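Local coordinates for protein aquaporin AqpM (Methanothermobacter marburgensis str. Marburg, PDB 2F2B) that forms a homotetrameric membrane channel that lets water cross in both directions under osmotic drive and shows a transient rise in initial glycerol flux, at residues 65-68 / 69-73; 56-59 / 60-64; 78-82 / 83-87; 158-161 / 162-166. All coordinates share one frame; numbering follows the deposited sequence.

Contact 1: residues 65-68 / 69-73; sequences AIAA and SIYAL
S69 and A65 meet through a carbonyl that serves two donors of one residue. The backbone N of S69 bonds to A65 O at 3.0 Å, and the hydroxyl OG of S69 gives its proton to the same A65 O at 2.9 Å. The two donors arrive from opposite faces of the carbonyl plane, each tilted about 30° from it. The hydroxyl can fold back this way because chi1 of S69 (-67°) sets OG anti to its own carbonyl carbon, beside the backbone N. A serine buried in a transmembrane helix thus settles its polar proton on the preceding turn. That helix, 52-73, is one of the membrane-spanning helices of the aquaporin fold, and the bonds continue in regular i to i+4 order: I70 N to I66 O at 2.9 Å, Y71 N to A67 O at 3.0 Å, and A72 N to A68 O at 3.0 Å. Y71 CD2 also lies 3.0 Å from A67 O, approaching obliquely. The phenol OH of Y71 finds partners beyond this helix, bonding to the backbone of G173 and I177. Among the apolar groups, I66 and I70 lie side by side and point the same way, with I66 CG2 3.8 Å from I70 CD1, and they also pack on V183 and I179, respectively, of helix 175-194. Elsewhere around the helix, A68 packs on T160 and Y71 on I164, both of a neighbouring subunit.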
loop_
_atom_site.group_PDB
_atom_site.type_symbol
_atom_site.label_atom_id
_atom_site.label_comp_id
_atom_site.label_asym_id
_atom_site.label_seq_id
_atom_site.Cartn_x
_atom_site.Cartn_y
_atom_site.Cartn_z
ATOM N N ALA A 65 -4.347 -3.335 10.603
ATOM C CA ALA A 65 -4.760 -3.573 11.982
ATOM C C ALA A 65 -4.249 -4.945 12.432
ATOM O O ALA A 65 -3.847 -5.122 13.585
ATOM C CB ALA A 65 -6.283 -3.502 12.102
ATOM N N ILE A 66 -4.261 -5.910 11.515
ATOM C CA ILE A 66 -3.776 -7.259 11.822
ATOM C C ILE A 66 -2.265 -7.228 12.061
ATOM O O ILE A 66 -1.764 -7.830 13.017
ATOM C CB ILE A 66 -4.116 -8.246 10.668
ATOM C CG1 ILE A 66 -5.619 -8.548 10.684
ATOM C CG2 ILE A 66 -3.307 -9.543 10.812
ATOM C CD1 ILE A 66 -6.145 -9.209 9.424
ATOM N N ALA A 67 -1.538 -6.521 11.199
ATOM C CA ALA A 67 -0.089 -6.409 11.350
ATOM C C ALA A 67 0.227 -5.753 12.691
ATOM O O ALA A 67 1.052 -6.256 13.464
ATOM C CB ALA A 67 0.505 -5.580 10.204
ATOM N N ALA A 68 -0.442 -4.641 12.977
ATOM C CA ALA A 68 -0.228 -3.932 14.240
ATOM C C ALA A 68 -0.458 -4.873 15.425
ATOM O O ALA A 68 0.344 -4.918 16.368
ATOM C CB ALA A 68 -1.168 -2.735 14.331
ATOM N N SER A 69 -1.547 -5.630 15.368
ATOM C CA SER A 69 -1.883 -6.569 16.438
ATOM C C SER A 69 -0.823 -7.652 16.632
ATOM O O SER A 69 -0.477 -7.995 17.763
ATOM C CB SER A 69 -3.245 -7.217 16.165
ATOM O OG SER A 69 -4.292 -6.259 16.256
ATOM N N ILE A 70 -0.314 -8.194 15.532
ATOM C CA ILE A 70 0.704 -9.233 15.617
ATOM C C ILE A 70 2.005 -8.700 16.224
ATOM O O ILE A 70 2.646 -9.380 17.032
ATOM C CB ILE A 70 0.971 -9.858 14.226
ATOM C CG1 ILE A 70 -0.276 -10.630 13.772
ATOM C CG2 ILE A 70 2.187 -10.785 14.286
ATOM C CD1 ILE A 70 -0.190 -11.185 12.355
ATOM N N TYR A 71 2.403 -7.486 15.856
ATOM C CA TYR A 71 3.628 -6.925 16.421
ATOM C C TYR A 71 3.436 -6.571 17.891
ATOM O O TYR A 71 4.374 -6.649 18.685
ATOM C CB TYR A 71 4.075 -5.700 15.616
ATOM C CG TYR A 71 4.698 -6.085 14.291
ATOM C CD1 TYR A 71 5.932 -6.740 14.242
ATOM C CD2 TYR A 71 4.026 -5.862 13.090
ATOM C CE1 TYR A 71 6.477 -7.168 13.028
ATOM C CE2 TYR A 71 4.553 -6.287 11.879
ATOM C CZ TYR A 71 5.776 -6.942 11.850
ATOM O OH TYR A 71 6.280 -7.399 10.655
ATOM N N ALA A 72 2.215 -6.212 18.263
ATOM C CA ALA A 72 1.936 -5.852 19.650
ATOM C C ALA A 72 1.655 -7.053 20.550
ATOM O O ALA A 72 2.075 -7.077 21.708
ATOM C CB ALA A 72 0.744 -4.888 19.706
ATOM N N LEU A 73 0.967 -8.052 20.010
ATOM C CA LEU A 73 0.568 -9.213 20.803
ATOM C C LEU A 73 1.161 -10.556 20.413
ATOM O O LEU A 73 0.965 -11.545 21.128
ATOM C CB LEU A 73 -0.962 -9.315 20.778
ATOM C CG LEU A 73 -1.706 -8.006 21.030
ATOM C CD1 LEU A 73 -3.173 -8.179 20.677
ATOM C CD2 LEU A 73 -1.543 -7.567 22.484
#

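Contact 2: residues 56-59 / 60-64; sequences VAIG and LAFGF
L60 sits against V56 with its CB, CG and CD1 against the carbonyl O of that residue. Its CG comes to 3.1 Å from V56 O, while its backbone N bonds to that same V56 O at 2.8 Å. With chi1 at -68°, CG lies beside the backbone N and the branch runs back along the helix, bringing L60 CD1 to 4.1 Å from V56 CG2; the two side chains lie abreast and point the same way. G59 brings no side chain to the turn, and its carbonyl O accepts from G63 N at 2.8 Å, a glycine-to-glycine step in the middle of helix 52-73. In the aquaporin tetramer this transmembrane helix is covered partly by its own chain and partly by two neighbouring subunits: A61 packs on T189 of one neighbouring subunit, and L60 on F64 of another. I58 makes the third close approach, its CG2 reaching the ring of F62 from the edge and in the ring plane, 4.0 Å from F62 CD2. I58 O is near the same edge, close to the ring plane, at 3.4 Å from F62 CD2, and also takes the backbone proton of F62. Beyond the helix, F62 packs on L18 and I187 of its own chain.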
loop_
_atom_site.group_PDB
_atom_site.type_symbol
_atom_site.label_atom_id
_atom_site.label_comp_id
_atom_site.label_asym_id
_atom_site.label_seq_id
_atom_site.Cartn_x
_atom_site.Cartn_y
_atom_site.Cartn_z
ATOM N N VAL A 56 -9.579 -2.637 -1.837
ATOM C CA VAL A 56 -8.217 -2.739 -1.309
ATOM C C VAL A 56 -8.093 -1.849 -0.068
ATOM O O VAL A 56 -7.301 -2.136 0.836
ATOM C CB VAL A 56 -7.140 -2.367 -2.373
ATOM C CG1 VAL A 56 -7.102 -0.870 -2.608
ATOM C CG2 VAL A 56 -5.774 -2.898 -1.932
ATOM N N ALA A 57 -8.884 -0.777 -0.010
ATOM C CA ALA A 57 -8.859 0.106 1.156
ATOM C C ALA A 57 -9.402 -0.662 2.363
ATOM O O ALA A 57 -8.826 -0.611 3.453
ATOM C CB ALA A 57 -9.702 1.361 0.897
ATOM N N ILE A 58 -10.513 -1.373 2.177
ATOM C CA ILE A 58 -11.076 -2.166 3.269
ATOM C C ILE A 58 -10.071 -3.263 3.613
ATOM O O ILE A 58 -9.793 -3.523 4.786
ATOM C CB ILE A 58 -12.436 -2.801 2.866
ATOM C CG1 ILE A 58 -13.489 -1.693 2.731
ATOM C CG2 ILE A 58 -12.863 -3.845 3.905
ATOM C CD1 ILE A 58 -14.767 -2.124 2.021
ATOM N N GLY A 59 -9.515 -3.896 2.584
ATOM C CA GLY A 59 -8.534 -4.944 2.817
ATOM C C GLY A 59 -7.360 -4.454 3.653
ATOM O O GLY A 59 -6.874 -5.166 4.538
ATOM N N LEU A 60 -6.903 -3.236 3.387
ATOM C CA LEU A 60 -5.778 -2.680 4.132
ATOM C C LEU A 60 -6.169 -2.231 5.537
ATOM O O LEU A 60 -5.342 -2.256 6.447
ATOM C CB LEU A 60 -5.143 -1.525 3.344
ATOM C CG LEU A 60 -4.449 -1.990 2.053
ATOM C CD1 LEU A 60 -4.100 -0.794 1.179
ATOM C CD2 LEU A 60 -3.190 -2.790 2.408
ATOM N N ALA A 61 -7.419 -1.809 5.725
ATOM C CA ALA A 61 -7.849 -1.417 7.063
ATOM C C ALA A 61 -7.725 -2.682 7.923
ATOM O O ALA A 61 -7.305 -2.628 9.081
ATOM C CB ALA A 61 -9.296 -0.914 7.040
ATOM N N PHE A 62 -8.078 -3.823 7.335
ATOM C CA PHE A 62 -7.970 -5.108 8.024
ATOM C C PHE A 62 -6.495 -5.466 8.174
ATOM O O PHE A 62 -6.024 -5.763 9.271
ATOM C CB PHE A 62 -8.638 -6.217 7.205
ATOM C CG PHE A 62 -10.069 -6.470 7.562
ATOM C CD1 PHE A 62 -10.397 -7.257 8.663
ATOM C CD2 PHE A 62 -11.095 -5.948 6.781
ATOM C CE1 PHE A 62 -11.733 -7.522 8.978
ATOM C CE2 PHE A 62 -12.430 -6.208 7.088
ATOM C CZ PHE A 62 -12.745 -6.996 8.188
ATOM N N GLY A 63 -5.782 -5.432 7.053
ATOM C CA GLY A 63 -4.375 -5.797 7.027
ATOM C C GLY A 63 -3.442 -5.034 7.946
ATOM O O GLY A 63 -2.591 -5.639 8.605
ATOM N N PHE A 64 -3.575 -3.711 7.983
ATOM C CA PHE A 64 -2.716 -2.902 8.838
ATOM C C PHE A 64 -3.066 -3.124 10.310
ATOM O O PHE A 64 -2.183 -3.116 11.172
ATOM C CB PHE A 64 -2.835 -1.409 8.485
ATOM C CG PHE A 64 -2.344 -1.059 7.097
ATOM C CD1 PHE A 64 -1.320 -1.785 6.487
ATOM C CD2 PHE A 64 -2.871 0.042 6.426
ATOM C CE1 PHE A 64 -0.829 -1.413 5.227
ATOM C CE2 PHE A 64 -2.392 0.422 5.173
ATOM C CZ PHE A 64 -1.367 -0.308 4.568
#

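Contact 3: residues 78-82 / 83-87; sequences GCHIN and PAVTI
H80 ND1 and the hydroxyl OG1 of T86 share a hydrogen bond of 2.9 Å, OG1 lying at the edge of the imidazole ring and in its plane. This bond ties the loop 78-82 to the short helix 83-91, which starts at the first NPA motif (N82, P83, A84) of the aquaporin fold. N82 is the N-cap: its OD1 accepts from A84 N at 2.9 Å, the donor standing 37° above the amide plane. Chi1 of -175°, with CG anti to the backbone N, swings this amide round beside the carbonyl carbon and over the first turn. The backbone O of N82 bonds to T86 N at 3.1 Å and takes a weaker bond from V85 N. At the other end of the amide, ND2 donates to L198 O and to a bound glycerol, probably carried over from crystallisation; NPA asparagines turn their NH2 groups to the channel in aquaporins. T86 OG1 is also bonded to Q107, and F95 and Y103 meet the imidazole edge-to-face. Further out, P83 packs on P200 and A201 of the second NPA motif. The N82 and V85 side chains cross at about a right angle, V85 CG2 resting 3.6 Å from N82 CB and 3.7 Å from N82 ND2.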
loop_
_atom_site.group_PDB
_atom_site.type_symbol
_atom_site.label_atom_id
_atom_site.label_comp_id
_atom_site.label_asym_id
_atom_site.label_seq_id
_atom_site.Cartn_x
_atom_site.Cartn_y
_atom_site.Cartn_z
ATOM N N GLY A 78 0.610 -15.115 20.675
ATOM C CA GLY A 78 0.850 -15.716 19.377
ATOM C C GLY A 78 -0.040 -14.996 18.375
ATOM O O GLY A 78 0.093 -15.162 17.164
ATOM N N CYS A 79 -0.952 -14.187 18.912
ATOM C CA CYS A 79 -1.908 -13.395 18.134
ATOM C C CYS A 79 -2.606 -14.165 17.013
ATOM O O CYS A 79 -2.457 -13.837 15.834
ATOM C CB CYS A 79 -1.218 -12.148 17.561
ATOM S SG CYS A 79 -2.365 -10.874 16.958
ATOM N N HIS A 80 -3.369 -15.191 17.386
ATOM C CA HIS A 80 -4.110 -15.988 16.412
ATOM C C HIS A 80 -5.296 -15.172 15.901
ATOM O O HIS A 80 -5.545 -15.110 14.693
ATOM C CB HIS A 80 -4.668 -17.267 17.051
ATOM C CG HIS A 80 -3.626 -18.204 17.582
ATOM N ND1 HIS A 80 -3.942 -19.452 18.075
ATOM C CD2 HIS A 80 -2.287 -18.069 17.726
ATOM C CE1 HIS A 80 -2.841 -20.046 18.501
ATOM N NE2 HIS A 80 -1.823 -19.229 18.301
ATOM N N ILE A 81 -6.022 -14.577 16.849
ATOM C CA ILE A 81 -7.215 -13.755 16.611
ATOM C C ILE A 81 -8.119 -14.278 15.498
ATOM O O ILE A 81 -8.785 -13.509 14.796
ATOM C CB ILE A 81 -6.828 -12.271 16.339
ATOM C CG1 ILE A 81 -5.976 -12.150 15.069
ATOM C CG2 ILE A 81 -6.059 -11.724 17.545
ATOM C CD1 ILE A 81 -5.655 -10.705 14.675
ATOM N N ASN A 82 -8.173 -15.603 15.390
ATOM C CA ASN A 82 -8.951 -16.280 14.360
ATOM C C ASN A 82 -9.119 -17.755 14.753
ATOM O O ASN A 82 -8.143 -18.493 14.816
ATOM C CB ASN A 82 -8.185 -16.192 13.038
ATOM C CG ASN A 82 -8.952 -16.766 11.869
ATOM O OD1 ASN A 82 -9.849 -17.594 12.037
ATOM N ND2 ASN A 82 -8.587 -16.336 10.664
ATOM N N PRO A 83 -10.357 -18.197 15.021
ATOM C CA PRO A 83 -10.590 -19.596 15.401
ATOM C C PRO A 83 -10.042 -20.599 14.384
ATOM O O PRO A 83 -9.587 -21.684 14.754
ATOM C CB PRO A 83 -12.112 -19.670 15.524
ATOM C CG PRO A 83 -12.464 -18.293 16.011
ATOM C CD PRO A 83 -11.596 -17.406 15.140
ATOM N N ALA A 84 -10.088 -20.238 13.102
ATOM C CA ALA A 84 -9.586 -21.127 12.059
ATOM C C ALA A 84 -8.066 -21.293 12.136
ATOM O O ALA A 84 -7.534 -22.356 11.807
ATOM C CB ALA A 84 -9.994 -20.605 10.681
ATOM N N VAL A 85 -7.365 -20.245 12.564
ATOM C CA VAL A 85 -5.911 -20.313 12.692
ATOM C C VAL A 85 -5.561 -21.180 13.899
ATOM O O VAL A 85 -4.667 -22.025 13.833
ATOM C CB VAL A 85 -5.296 -18.904 12.870
ATOM C CG1 VAL A 85 -3.816 -19.014 13.244
ATOM C CG2 VAL A 85 -5.453 -18.113 11.572
ATOM N N THR A 86 -6.278 -20.971 14.997
ATOM C CA THR A 86 -6.057 -21.744 16.218
ATOM C C THR A 86 -6.250 -23.234 15.923
ATOM O O THR A 86 -5.428 -24.065 16.316
ATOM C CB THR A 86 -7.039 -21.304 17.331
ATOM O OG1 THR A 86 -6.821 -19.922 17.639
ATOM C CG2 THR A 86 -6.830 -22.132 18.604
ATOM N N ILE A 87 -7.329 -23.563 15.220
ATOM C CA ILE A 87 -7.618 -24.953 14.871
ATOM C C ILE A 87 -6.596 -25.482 13.862
ATOM O O ILE A 87 -6.166 -26.633 13.947
ATOM C CB ILE A 87 -9.059 -25.088 14.315
ATOM C CG1 ILE A 87 -10.059 -24.809 15.444
ATOM C CG2 ILE A 87 -9.282 -26.480 13.728
ATOM C CD1 ILE A 87 -11.507 -24.745 15.005
#

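Contact 4: residues 158-161 / 162-166; sequences MITI and MGIAV
M162 and M158 meet one turn apart near the end of the transmembrane helix 143-166 of the aquaporin fold, whose closing residues widen into a pi-type turn. From M162 CB, which lies 3.6 Å from both M158 O and I159 O, the chain runs to CG, 3.3 Å from M158 O. Chi1 of -70° places CG beside the backbone N, close to the M158 carbonyl O, to which M162 N also bonds. A bend at chi2 brings M162 SD to 3.9 Å from M158 CE, and a second at chi3 carries CE, the tip, away from 158-161; the two side chains cross obliquely. The M162 side chain also packs on V92 and on Y240 of helix 224-243. M158 packs on A233, A236 and L89. In the next turn the pi widening appears as a shared acceptor: I161 O takes protons from A165 N at 2.9 Å and V166 N at 3.1 Å. The V166 donor lies in the carbonyl plane, whereas that of A165 is tilted 30° from it. T160 packs on I178 and T182 of helix 175-194. The I161 branch methyl accompanies this widened turn, with CG2 4.2 Å from V166 CG2.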
loop_
_atom_site.group_PDB
_atom_site.type_symbol
_atom_site.label_atom_id
_atom_site.label_comp_id
_atom_site.label_asym_id
_atom_site.label_seq_id
_atom_site.Cartn_x
_atom_site.Cartn_y
_atom_site.Cartn_z
ATOM N N MET A 158 -3.595 -19.363 5.820
ATOM C CA MET A 158 -2.936 -20.342 6.682
ATOM C C MET A 158 -1.589 -20.855 6.168
ATOM O O MET A 158 -0.655 -21.026 6.952
ATOM C CB MET A 158 -3.872 -21.526 6.939
ATOM C CG MET A 158 -3.423 -22.448 8.076
ATOM S SD MET A 158 -3.508 -21.668 9.719
ATOM C CE MET A 158 -1.970 -22.190 10.419
ATOM N N ILE A 159 -1.474 -21.103 4.866
ATOM C CA ILE A 159 -0.202 -21.600 4.348
ATOM C C ILE A 159 0.871 -20.517 4.485
ATOM O O ILE A 159 2.051 -20.813 4.685
ATOM C CB ILE A 159 -0.327 -22.092 2.875
ATOM C CG1 ILE A 159 0.809 -23.081 2.575
ATOM C CG2 ILE A 159 -0.284 -20.915 1.899
ATOM C CD1 ILE A 159 0.662 -23.825 1.261
ATOM N N THR A 160 0.456 -19.254 4.416
ATOM C CA THR A 160 1.390 -18.147 4.572
ATOM C C THR A 160 1.822 -18.105 6.042
ATOM O O THR A 160 3.003 -17.948 6.349
ATOM C CB THR A 160 0.730 -16.805 4.173
ATOM O OG1 THR A 160 0.344 -16.869 2.793
ATOM C CG2 THR A 160 1.702 -15.639 4.367
ATOM N N ILE A 161 0.862 -18.269 6.949
ATOM C CA ILE A 161 1.168 -18.265 8.377
ATOM C C ILE A 161 2.164 -19.385 8.698
ATOM O O ILE A 161 3.096 -19.191 9.475
ATOM C CB ILE A 161 -0.126 -18.437 9.221
ATOM C CG1 ILE A 161 -0.929 -17.128 9.191
ATOM C CG2 ILE A 161 0.221 -18.831 10.664
ATOM C CD1 ILE A 161 -2.307 -17.222 9.838
ATOM N N MET A 162 1.976 -20.547 8.081
ATOM C CA MET A 162 2.876 -21.676 8.314
ATOM C C MET A 162 4.300 -21.335 7.875
ATOM O O MET A 162 5.265 -21.593 8.598
ATOM C CB MET A 162 2.401 -22.912 7.540
ATOM C CG MET A 162 1.114 -23.542 8.057
ATOM S SD MET A 162 1.279 -24.185 9.748
ATOM C CE MET A 162 2.373 -25.590 9.481
ATOM N N GLY A 163 4.426 -20.747 6.690
ATOM C CA GLY A 163 5.742 -20.413 6.175
ATOM C C GLY A 163 6.476 -19.249 6.815
ATOM O O GLY A 163 7.700 -19.300 6.967
ATOM N N ILE A 164 5.746 -18.210 7.216
ATOM C CA ILE A 164 6.380 -17.028 7.790
ATOM C C ILE A 164 6.332 -16.887 9.317
ATOM O O ILE A 164 7.122 -16.142 9.891
ATOM C CB ILE A 164 5.791 -15.738 7.148
ATOM C CG1 ILE A 164 6.757 -14.564 7.333
ATOM C CG2 ILE A 164 4.448 -15.395 7.787
ATOM C CD1 ILE A 164 8.104 -14.765 6.676
ATOM N N ALA A 165 5.423 -17.595 9.981
ATOM C CA ALA A 165 5.326 -17.482 11.435
ATOM C C ALA A 165 5.605 -18.776 12.195
ATOM O O ALA A 165 6.160 -18.745 13.295
ATOM C CB ALA A 165 3.951 -16.947 11.824
ATOM N N VAL A 166 5.218 -19.907 11.614
ATOM C CA VAL A 166 5.405 -21.206 12.259
ATOM C C VAL A 166 6.757 -21.847 11.962
ATOM O O VAL A 166 7.459 -22.286 12.879
ATOM C CB VAL A 166 4.281 -22.189 11.840
ATOM C CG1 VAL A 166 4.498 -23.559 12.489
ATOM C CG2 VAL A 166 2.929 -21.627 12.254
#

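How the contacts relate
Contacts 2 and 1 are consecutive stretches of one helix, 52-73, with centres about 13 Å apart, and contact 3 follows in the loop that leads back toward the pore. C79 joins contact 3 to contact 1: its SG lies 3.5 Å from S69 O. Contact 3 holds the first NPA motif, and N82 bonds a glycerol; I66 of contact 1 and I161 of contact 4 also lie near a bound glycerol. Contact 4 packs against the flank of contact 3, where V85 CG2 touches I161 CD1 at 3.7 Å. Contact 2 is farther away, about 19 Å from contact 3 between centres. Contacts 1 and 4 do not touch within a chain, yet contact 1 of one subunit packs on contact 4 of another.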